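Side-chain contacts in superoxide dismutase (Leishmania major, PDB 4F2N), which catalyses the disproportionation of superoxide into dioxygen and hydrogen peroxide at a mononuclear iron site in each subunit: residues Ala33-Leu38 / Leu57-His62; Ser64-Lys69 / Phe106-Phe111; Glu84-Thr89 / Asn100-His105; Thr173-Cys178 / Asp191-Ala196. One frame throughout, in Å; residues are numbered along the deposited sequence.

Contact 1: residues Ala33-Leu38 / Leu57-His62; sequences AELPTL and LHYSKH. With FE2 (Fe (II) ion), chain N.
The ring of Y59 sits between L35 and L38 like a plate held by its two faces. L38 CD1 stands over the middle of one face, 3.8 Å from the centroid of the Y59 ring, whereas L35 CD1 meets the opposite face nearer the rim, its distance from that centroid being 4.0 Å. Both are CH-pi contacts. With CG anti to the backbone N (chi1 175°), Y59 reaches from helix 52-71 into the extended loop that precedes it, and there its hydroxyl donates a 2.6 Å hydrogen bond from OH to P36 O. The donor is tilted 29° from the P36 carbonyl plane. W112 of helix 96-113 meets the Y59 ring edge-to-face and also packs on P36 and L38.

Beyond this clamp the contact opens to solvent. T37 is exposed and points away from the helix, and a water accepts from L38 N at 2.8 Å. One residue before Y59 on the helix, H58 binds the iron through NE2.

The hydroxyl has one proton to give; it is spent on P36 O, so the water donates to Y59 OH, over a longer 3.2 Å.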
# COMPACT_ATOMS: atom_id res chain seq x y z
N ALA B 33 -11.84 5.46 20.70
CA ALA B 33 -11.72 4.23 19.93
C ALA B 33 -11.30 3.04 20.81
O ALA B 33 -10.52 3.23 21.76
CB ALA B 33 -10.73 4.43 18.80
N GLU B 34 -11.81 1.85 20.49
CA GLU B 34 -11.35 0.60 21.12
C GLU B 34 -11.22 -0.47 20.05
O GLU B 34 -12.06 -0.54 19.14
CB GLU B 34 -12.37 0.07 22.13
CG GLU B 34 -12.60 0.88 23.39
CD GLU B 34 -13.56 0.15 24.32
OE1 GLU B 34 -13.14 -0.87 24.94
OE2 GLU B 34 -14.73 0.58 24.44
N LEU B 35 -10.20 -1.33 20.15
CA LEU B 35 -10.16 -2.51 19.28
C LEU B 35 -11.45 -3.29 19.52
O LEU B 35 -11.80 -3.56 20.67
CB LEU B 35 -8.98 -3.43 19.60
CG LEU B 35 -7.65 -3.48 18.88
CD1 LEU B 35 -6.94 -4.74 19.37
CD2 LEU B 35 -7.79 -3.52 17.35
N PRO B 36 -12.16 -3.67 18.46
CA PRO B 36 -13.41 -4.42 18.64
C PRO B 36 -13.21 -5.85 19.12
O PRO B 36 -12.19 -6.49 18.82
CB PRO B 36 -14.03 -4.43 17.24
CG PRO B 36 -12.87 -4.31 16.32
CD PRO B 36 -11.85 -3.46 17.03
N THR B 37 -14.19 -6.33 19.87
CA THR B 37 -14.24 -7.72 20.29
C THR B 37 -14.56 -8.56 19.05
O THR B 37 -15.52 -8.29 18.35
CB THR B 37 -15.31 -7.91 21.39
OG1 THR B 37 -15.03 -7.02 22.48
CG2 THR B 37 -15.33 -9.35 21.91
N LEU B 38 -13.74 -9.57 18.76
CA LEU B 38 -13.96 -10.39 17.57
C LEU B 38 -15.05 -11.44 17.81
O LEU B 38 -15.19 -11.96 18.93
CB LEU B 38 -12.65 -11.05 17.12
CG LEU B 38 -11.50 -10.12 16.70
CD1 LEU B 38 -10.26 -10.91 16.37
CD2 LEU B 38 -11.87 -9.24 15.51
N LEU B 57 -0.98 -10.34 13.60
CA LEU B 57 -0.33 -9.15 13.02
C LEU B 57 -1.40 -8.13 12.68
O LEU B 57 -1.30 -6.95 13.04
CB LEU B 57 0.45 -9.50 11.75
CG LEU B 57 1.68 -10.36 12.00
CD1 LEU B 57 2.25 -10.86 10.68
CD2 LEU B 57 2.72 -9.59 12.83
N HIS B 58 -2.43 -8.58 11.99
CA HIS B 58 -3.38 -7.65 11.37
C HIS B 58 -4.19 -6.92 12.41
O HIS B 58 -4.41 -5.69 12.34
CB HIS B 58 -4.32 -8.40 10.42
CG HIS B 58 -4.95 -7.51 9.37
ND1 HIS B 58 -5.63 -8.00 8.32
CD2 HIS B 58 -4.95 -6.12 9.22
CE1 HIS B 58 -6.04 -6.98 7.54
NE2 HIS B 58 -5.62 -5.84 8.10
N TYR B 59 -4.66 -7.70 13.38
CA TYR B 59 -5.55 -7.20 14.43
C TYR B 59 -4.76 -6.58 15.58
O TYR B 59 -5.00 -5.43 15.94
CB TYR B 59 -6.43 -8.37 14.94
CG TYR B 59 -7.36 -8.08 16.13
CD1 TYR B 59 -8.58 -7.43 15.95
CD2 TYR B 59 -7.00 -8.48 17.41
CE1 TYR B 59 -9.43 -7.19 17.03
CE2 TYR B 59 -7.85 -8.26 18.50
CZ TYR B 59 -9.05 -7.62 18.30
OH TYR B 59 -9.85 -7.39 19.39
N SER B 60 -3.83 -7.35 16.18
CA SER B 60 -3.07 -6.85 17.34
C SER B 60 -1.99 -5.83 17.02
O SER B 60 -1.60 -5.09 17.91
CB SER B 60 -2.44 -7.99 18.14
OG SER B 60 -3.48 -8.76 18.67
N LYS B 61 -1.48 -5.80 15.78
CA LYS B 61 -0.46 -4.80 15.41
C LYS B 61 -1.03 -3.66 14.58
O LYS B 61 -1.01 -2.54 15.03
CB LYS B 61 0.76 -5.37 14.65
CG LYS B 61 1.32 -6.69 15.17
CD LYS B 61 1.97 -6.56 16.52
CE LYS B 61 2.34 -7.96 17.02
NZ LYS B 61 2.69 -7.91 18.45
N HIS B 62 -1.51 -3.96 13.37
CA HIS B 62 -2.01 -2.93 12.44
C HIS B 62 -3.23 -2.21 12.95
O HIS B 62 -3.23 -0.98 13.13
CB HIS B 62 -2.29 -3.52 11.06
CG HIS B 62 -1.04 -3.97 10.34
ND1 HIS B 62 -0.31 -3.15 9.57
CD2 HIS B 62 -0.42 -5.21 10.28
CE1 HIS B 62 0.74 -3.82 9.05
NE2 HIS B 62 0.65 -5.09 9.48
FE FE2 N . -5.57 -3.93 7.05
O HOH W 1 -11.48 -9.99 20.34
O HOH W 2 -5.64 -2.03 5.81

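Contact 2: residues Ser64-Lys69 / Phe106-Phe111; sequences SAYVDK and FNHSFF. With FE2 (Fe (II) ion), chain N.
Y66 and H108 meet across helices 52-71 and 96-113, and the way to read their meeting is to follow the tyrosine outward. The Y66 CB bond is directed toward the helix of H108. From there CG lies anti to the carbonyl carbon (chi1 -66°), so that the tyrosine side chain runs at about a right angle to that of the histidine, although the ring planes are near parallel. On the near side of the ring, Y66 CD2 comes within 4.1 Å of H108 CE1. The next atom is closer, Y66 CE2 lying 3.6 Å from H108 CE1, while on the far side the ring packs against Q101.

The two planes are inclined at 29°, but they are slid so far apart, with 5.4 Å between the ring centroids, that they barely overlap. Both helices belong to the alpha-hairpin domain of iron/manganese superoxide dismutases, and Y66 matches in sequence the tyrosine that, in relatives, stands at the mouth of the active-site channel. At its tip, Y66 OH is 5.8 Å from the iron, too far to be a ligand, and is hydrogen-bonded to Q104 NE2. F152 of the second subunit packs on the same side chain.

H108 binds the metal directly, its NE2 2.0 Å from the iron. Its other nitrogen, ND1, is hydrogen-bonded to the backbone O of Q104, one turn earlier, which fixes the rotation of the imidazole, and W156 meets that ring edge-to-face.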
# COMPACT_ATOMS: atom_id res chain seq x y z
N SER B 64 -4.64 -2.30 15.94
CA SER B 64 -4.35 -1.70 17.24
C SER B 64 -3.64 -0.35 17.13
O SER B 64 -3.94 0.57 17.88
CB SER B 64 -3.55 -2.65 18.11
OG SER B 64 -3.37 -2.07 19.39
N ALA B 65 -2.70 -0.24 16.19
CA ALA B 65 -1.97 1.01 16.04
C ALA B 65 -2.88 2.16 15.59
O ALA B 65 -2.71 3.29 16.03
CB ALA B 65 -0.79 0.85 15.07
N TYR B 66 -3.84 1.87 14.71
CA TYR B 66 -4.81 2.91 14.28
C TYR B 66 -5.68 3.36 15.46
O TYR B 66 -5.97 4.55 15.61
CB TYR B 66 -5.74 2.36 13.18
CG TYR B 66 -5.03 2.05 11.87
CD1 TYR B 66 -4.37 3.07 11.16
CD2 TYR B 66 -5.04 0.77 11.34
CE1 TYR B 66 -3.72 2.81 9.95
CE2 TYR B 66 -4.40 0.50 10.14
CZ TYR B 66 -3.75 1.52 9.44
OH TYR B 66 -3.14 1.24 8.25
N VAL B 67 -6.10 2.41 16.29
CA VAL B 67 -6.93 2.73 17.50
C VAL B 67 -6.12 3.66 18.41
O VAL B 67 -6.61 4.70 18.88
CB VAL B 67 -7.39 1.43 18.22
CG1 VAL B 67 -7.93 1.70 19.63
CG2 VAL B 67 -8.43 0.71 17.36
N ASP B 68 -4.87 3.29 18.64
CA ASP B 68 -4.01 4.04 19.58
C ASP B 68 -3.74 5.44 19.06
O ASP B 68 -3.82 6.42 19.81
CB ASP B 68 -2.69 3.28 19.87
CG ASP B 68 -2.91 1.97 20.66
OD1 ASP B 68 -4.04 1.69 21.13
OD2 ASP B 68 -1.94 1.20 20.81
N LYS B 69 -3.44 5.56 17.77
CA LYS B 69 -3.13 6.87 17.19
C LYS B 69 -4.35 7.77 17.18
O LYS B 69 -4.28 8.95 17.58
CB LYS B 69 -2.53 6.71 15.79
CG LYS B 69 -2.11 8.01 15.11
CD LYS B 69 -0.96 8.66 15.83
CE LYS B 69 -0.50 9.87 15.04
NZ LYS B 69 0.89 10.22 15.45
N PHE B 106 -12.43 2.28 11.27
CA PHE B 106 -13.74 1.86 10.78
C PHE B 106 -13.57 0.71 9.77
O PHE B 106 -14.29 -0.32 9.86
CB PHE B 106 -14.49 3.04 10.13
CG PHE B 106 -15.72 2.61 9.36
CD1 PHE B 106 -16.95 2.53 10.01
CD2 PHE B 106 -15.65 2.25 8.02
CE1 PHE B 106 -18.10 2.08 9.33
CE2 PHE B 106 -16.77 1.80 7.32
CZ PHE B 106 -18.01 1.72 7.98
N ASN B 107 -12.66 0.87 8.81
CA ASN B 107 -12.54 -0.12 7.72
C ASN B 107 -12.21 -1.49 8.29
O ASN B 107 -12.82 -2.48 7.88
CB ASN B 107 -11.47 0.27 6.69
CG ASN B 107 -11.84 1.53 5.93
OD1 ASN B 107 -13.03 1.91 5.86
ND2 ASN B 107 -10.84 2.17 5.36
N HIS B 108 -11.28 -1.54 9.25
CA HIS B 108 -10.90 -2.84 9.86
C HIS B 108 -12.02 -3.42 10.70
O HIS B 108 -12.26 -4.63 10.66
CB HIS B 108 -9.60 -2.74 10.70
CG HIS B 108 -8.34 -2.63 9.84
ND1 HIS B 108 -7.90 -1.44 9.35
CD2 HIS B 108 -7.50 -3.61 9.34
CE1 HIS B 108 -6.81 -1.65 8.59
NE2 HIS B 108 -6.57 -2.97 8.56
N SER B 109 -12.70 -2.58 11.48
CA SER B 109 -13.83 -3.04 12.30
C SER B 109 -14.90 -3.68 11.46
O SER B 109 -15.47 -4.71 11.82
CB SER B 109 -14.41 -1.87 13.14
OG SER B 109 -13.41 -1.41 14.03
N PHE B 110 -15.16 -3.07 10.31
CA PHE B 110 -16.19 -3.55 9.41
C PHE B 110 -15.75 -4.88 8.81
O PHE B 110 -16.53 -5.84 8.77
CB PHE B 110 -16.48 -2.51 8.30
CG PHE B 110 -17.67 -2.90 7.46
CD1 PHE B 110 -18.96 -2.77 7.96
CD2 PHE B 110 -17.49 -3.38 6.17
CE1 PHE B 110 -20.07 -3.12 7.19
CE2 PHE B 110 -18.59 -3.75 5.40
CZ PHE B 110 -19.88 -3.62 5.90
N PHE B 111 -14.48 -4.94 8.39
CA PHE B 111 -13.86 -6.17 7.90
C PHE B 111 -14.00 -7.35 8.86
O PHE B 111 -14.36 -8.46 8.42
CB PHE B 111 -12.37 -5.91 7.62
CG PHE B 111 -11.67 -6.97 6.82
CD1 PHE B 111 -12.25 -7.52 5.67
CD2 PHE B 111 -10.39 -7.37 7.19
CE1 PHE B 111 -11.57 -8.48 4.92
CE2 PHE B 111 -9.69 -8.34 6.42
CZ PHE B 111 -10.28 -8.88 5.30
FE FE2 N . -5.57 -3.93 7.05
O HOH W 2 -5.64 -2.03 5.81

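Contact 3: residues Glu84-Thr89 / Asn100-His105; sequences EIILAT and NQAAQH
I86 and A103 mark the closest backbone approach, their CA atoms only 5.9 Å apart. The axes of the two short helical segments come within 8.7 Å and run at 140° to each other, roughly antiparallel; they lie on two consecutive helices of the alpha-hairpin domain, 82-89 and 96-113. The example shows how small residues admit a neighbour: where the 100-105 segment faces its partner it offers A102 and A103, and branched side chains from the other helix fill in against them.

Two isoleucines do so in different ways. I85 points at the opposing helix and touches with its short branch, I85 CG2 lying 3.7 Å from A102 CB. I86 leaves its helix more obliquely, but its longer branch runs out extended (chi2 178°) from a CG1 anti to the carbonyl carbon, and this brings its end nearer the other helix. I86 CG1 passes 4.0 Å from A102 CB, and the terminal I86 CD1 then rests on the main chain, 3.7 Å from A103 CA. The methyl of A102 thus meets both isoleucines.

All four residues are buried; the side chains that meet are all apolar, and no hydrogen bond crosses. I86 also packs on F99 and F106 of helix 96-113, and I85 on Y77. At the C-terminal end of helix 82-89, T89 folds its side chain back on the preceding turn: T89 OG1 donates to I85 O at 2.8 Å, from 35° above the plane of that carbonyl.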
# COMPACT_ATOMS: atom_id res chain seq x y z
N GLU B 84 -18.75 9.64 12.25
CA GLU B 84 -18.86 11.09 12.37
C GLU B 84 -17.47 11.75 12.22
O GLU B 84 -17.34 12.79 11.56
CB GLU B 84 -19.52 11.46 13.71
CG GLU B 84 -19.74 12.94 13.90
CD GLU B 84 -20.84 13.27 14.90
OE1 GLU B 84 -21.69 12.39 15.22
OE2 GLU B 84 -20.86 14.42 15.36
N ILE B 85 -16.44 11.14 12.79
CA ILE B 85 -15.08 11.68 12.62
C ILE B 85 -14.65 11.64 11.13
O ILE B 85 -14.14 12.61 10.59
CB ILE B 85 -14.05 10.96 13.52
CG1 ILE B 85 -14.47 10.99 15.01
CG2 ILE B 85 -12.66 11.56 13.32
CD1 ILE B 85 -13.56 10.22 15.94
N ILE B 86 -14.90 10.51 10.47
CA ILE B 86 -14.62 10.32 9.05
C ILE B 86 -15.29 11.42 8.25
O ILE B 86 -14.63 12.11 7.43
CB ILE B 86 -15.08 8.92 8.59
CG1 ILE B 86 -14.33 7.84 9.38
CG2 ILE B 86 -14.89 8.72 7.08
CD1 ILE B 86 -14.78 6.45 9.03
N LEU B 87 -16.59 11.61 8.47
CA LEU B 87 -17.34 12.57 7.69
C LEU B 87 -16.92 14.02 7.95
O LEU B 87 -17.00 14.85 7.05
CB LEU B 87 -18.86 12.39 7.90
CG LEU B 87 -19.41 11.06 7.33
CD1 LEU B 87 -20.90 10.95 7.66
CD2 LEU B 87 -19.19 10.93 5.82
N ALA B 88 -16.47 14.32 9.16
CA ALA B 88 -16.03 15.67 9.52
C ALA B 88 -14.61 15.98 9.02
O ALA B 88 -14.23 17.15 8.90
CB ALA B 88 -16.12 15.85 11.03
N THR B 89 -13.83 14.95 8.71
CA THR B 89 -12.42 15.15 8.30
C THR B 89 -12.15 14.90 6.80
O THR B 89 -11.13 15.37 6.28
CB THR B 89 -11.45 14.29 9.14
OG1 THR B 89 -11.81 12.90 9.09
CG2 THR B 89 -11.46 14.77 10.60
N ASN B 100 -7.23 9.47 8.22
CA ASN B 100 -6.65 8.19 7.92
C ASN B 100 -6.79 7.21 9.08
O ASN B 100 -7.10 6.04 8.85
CB ASN B 100 -5.17 8.33 7.51
CG ASN B 100 -5.00 8.89 6.09
OD1 ASN B 100 -5.89 8.81 5.25
ND2 ASN B 100 -3.80 9.44 5.83
N GLN B 101 -6.58 7.66 10.33
CA GLN B 101 -6.67 6.72 11.46
C GLN B 101 -8.14 6.33 11.69
O GLN B 101 -8.45 5.17 11.97
CB GLN B 101 -6.07 7.31 12.74
CG GLN B 101 -4.63 7.80 12.59
CD GLN B 101 -3.67 6.72 12.20
OE1 GLN B 101 -3.49 5.71 12.90
NE2 GLN B 101 -3.05 6.89 11.06
N ALA B 102 -9.04 7.31 11.60
CA ALA B 102 -10.49 7.06 11.85
C ALA B 102 -11.08 6.14 10.79
O ALA B 102 -11.75 5.12 11.12
CB ALA B 102 -11.25 8.39 11.91
N ALA B 103 -10.78 6.44 9.52
CA ALA B 103 -11.24 5.58 8.41
C ALA B 103 -10.64 4.18 8.51
O ALA B 103 -11.36 3.21 8.38
CB ALA B 103 -10.94 6.20 7.05
N GLN B 104 -9.32 4.06 8.75
CA GLN B 104 -8.74 2.71 8.92
C GLN B 104 -9.35 1.95 10.09
O GLN B 104 -9.52 0.72 10.03
CB GLN B 104 -7.20 2.75 9.02
CG GLN B 104 -6.52 3.05 7.67
CD GLN B 104 -6.68 1.90 6.66
OE1 GLN B 104 -7.74 1.75 6.02
NE2 GLN B 104 -5.64 1.09 6.50
N HIS B 105 -9.65 2.65 11.19
CA HIS B 105 -10.31 1.99 12.33
C HIS B 105 -11.65 1.44 11.92
O HIS B 105 -11.97 0.27 12.15
CB HIS B 105 -10.40 2.92 13.56
CG HIS B 105 -11.18 2.34 14.72
ND1 HIS B 105 -11.10 1.03 15.08
CD2 HIS B 105 -12.05 2.95 15.65
CE1 HIS B 105 -11.87 0.82 16.16
NE2 HIS B 105 -12.47 1.98 16.50

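Contact 4: residues Thr173-Cys178 / Asp191-Ala196; sequences TSNAGC and DVWEHA. With FE2 (Fe (II) ion), chain N.
W193 and N175 are joined by one hydrogen bond: the indole W193 NE1 donates to N175 O at 2.9 Å, and the bond is nearly straight (163°). The oxygen lies in the plane of the indole, at its edge, though the donor stands 43° above the plane of the N175 carbonyl. W193 belongs to the D-x-W-E-H metal-binding signature of iron/manganese superoxide dismutases, so the bond ties the turn after strand 168-174 to the loop that carries two iron ligands.

Those ligands lie on either side of the tryptophan in sequence. D191 OD2 binds the iron at 1.9 Å and H195 NE2 at 2.1 Å, with H58, H108 and a water completing the site. This water sits over one face of the W193 indole, 3.1 Å above its plane and toward the rim. D191 uses its second oxygen within the loop: OD1 accepts from W193 N at 3.1 Å, an Asx turn that links the carboxylate to the backbone of the tryptophan.

Farther out, the second subunit closes the arrangement. E194 of each chain is hydrogen-bonded through its carboxylate to H195 of the other, at ND1 and at the backbone N, and F152 of the second subunit meets the W193 ring edge-to-face. On the other flank, N175 O is presented by a type II' turn from S174 to G177, closed by G177 N donating to S174 O. Just before it T173 braces the turn: T173 OG1 donates to G177 O at 2.6 Å.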
# COMPACT_ATOMS: atom_id res chain seq x y z
N THR B 173 -11.43 1.48 -3.16
CA THR B 173 -10.86 2.72 -2.67
C THR B 173 -9.33 2.53 -2.47
O THR B 173 -8.85 1.40 -2.35
CB THR B 173 -11.50 3.19 -1.35
OG1 THR B 173 -11.40 2.13 -0.37
CG2 THR B 173 -13.01 3.60 -1.56
N SER B 174 -8.61 3.64 -2.44
CA SER B 174 -7.17 3.64 -2.21
C SER B 174 -6.91 3.97 -0.72
O SER B 174 -7.54 4.88 -0.15
CB SER B 174 -6.53 4.73 -3.10
OG SER B 174 -5.17 5.00 -2.76
N ASN B 175 -5.94 3.27 -0.13
CA ASN B 175 -5.43 3.62 1.22
C ASN B 175 -6.53 3.56 2.29
O ASN B 175 -7.02 2.47 2.55
CB ASN B 175 -4.68 4.96 1.21
CG ASN B 175 -3.37 4.87 0.40
OD1 ASN B 175 -2.94 3.76 0.08
ND2 ASN B 175 -2.75 6.02 0.07
N ALA B 176 -6.90 4.69 2.89
CA ALA B 176 -7.94 4.70 3.92
C ALA B 176 -9.33 5.02 3.37
O ALA B 176 -10.29 5.11 4.12
CB ALA B 176 -7.60 5.65 5.07
N GLY B 177 -9.43 5.20 2.05
CA GLY B 177 -10.71 5.56 1.45
C GLY B 177 -11.86 4.66 1.79
O GLY B 177 -11.71 3.45 1.90
N CYS B 178 -13.02 5.28 1.92
CA CYS B 178 -14.18 4.62 2.48
C CYS B 178 -15.41 5.12 1.69
O CYS B 178 -15.62 6.34 1.59
CB CYS B 178 -14.21 5.15 3.91
SG CYS B 178 -15.45 4.45 4.94
N ASP B 191 -10.06 -6.22 2.62
CA ASP B 191 -8.84 -5.41 2.75
C ASP B 191 -7.83 -5.91 1.71
O ASP B 191 -7.53 -7.12 1.68
CB ASP B 191 -8.26 -5.66 4.17
CG ASP B 191 -7.13 -4.73 4.54
OD1 ASP B 191 -6.72 -3.88 3.71
OD2 ASP B 191 -6.65 -4.81 5.72
N VAL B 192 -7.34 -5.03 0.84
CA VAL B 192 -6.27 -5.45 -0.07
C VAL B 192 -4.98 -4.63 0.12
O VAL B 192 -4.11 -4.59 -0.75
CB VAL B 192 -6.69 -5.51 -1.55
CG1 VAL B 192 -7.76 -6.58 -1.77
CG2 VAL B 192 -7.25 -4.17 -1.98
N TRP B 193 -4.83 -3.99 1.29
CA TRP B 193 -3.46 -3.66 1.74
C TRP B 193 -2.68 -4.93 1.75
O TRP B 193 -3.23 -5.99 2.14
CB TRP B 193 -3.50 -3.08 3.15
CG TRP B 193 -3.93 -1.62 3.21
CD1 TRP B 193 -5.15 -1.07 2.85
CD2 TRP B 193 -3.16 -0.54 3.80
NE1 TRP B 193 -5.18 0.29 3.12
CE2 TRP B 193 -4.00 0.68 3.69
CE3 TRP B 193 -1.87 -0.43 4.36
CZ2 TRP B 193 -3.55 1.92 4.13
CZ3 TRP B 193 -1.43 0.83 4.81
CH2 TRP B 193 -2.26 1.98 4.70
N GLU B 194 -1.39 -4.87 1.40
CA GLU B 194 -0.59 -6.09 1.28
C GLU B 194 -0.46 -6.81 2.61
O GLU B 194 -0.38 -8.04 2.65
CB GLU B 194 0.80 -5.81 0.69
CG GLU B 194 0.74 -5.39 -0.77
CD GLU B 194 2.11 -5.09 -1.38
OE1 GLU B 194 2.86 -4.25 -0.81
OE2 GLU B 194 2.40 -5.68 -2.47
N HIS B 195 -0.47 -6.05 3.71
CA HIS B 195 -0.44 -6.68 5.04
C HIS B 195 -1.63 -7.56 5.32
O HIS B 195 -1.54 -8.41 6.22
CB HIS B 195 -0.25 -5.64 6.18
CG HIS B 195 -1.46 -4.79 6.45
ND1 HIS B 195 -1.45 -3.42 6.32
CD2 HIS B 195 -2.77 -5.13 6.87
CE1 HIS B 195 -2.68 -2.92 6.64
NE2 HIS B 195 -3.49 -3.97 6.96
N ALA B 196 -2.75 -7.41 4.59
CA ALA B 196 -3.93 -8.24 4.91
C ALA B 196 -3.65 -9.70 4.57
O ALA B 196 -4.21 -10.63 5.20
CB ALA B 196 -5.19 -7.75 4.19
FE FE2 N . -5.57 -3.93 7.05
O HOH W 2 -5.64 -2.03 5.81

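How the contacts relate
From the N terminus, contact 1 closes first, folding the loop at 33-38 back onto helix 52-71. Contact 2 then opens farther along that helix and closes on helix 96-113, a span that encloses contact 3, where helix 82-89 meets an earlier part of helix 96-113. Contact 4 follows separately, within the C-terminal domain; no two contacts cross. Contacts 1, 2 and 4 converge on the iron, which draws H58 and H108 from the alpha-hairpin domain and D191 and H195 from the C-terminal one. Contact 3 shares helix 96-113 with contact 2 and packs against contacts 1 and 4, and N107 of contact 2 is probably hydrogen-bonded to A176 in contact 4, a further tie between the domains.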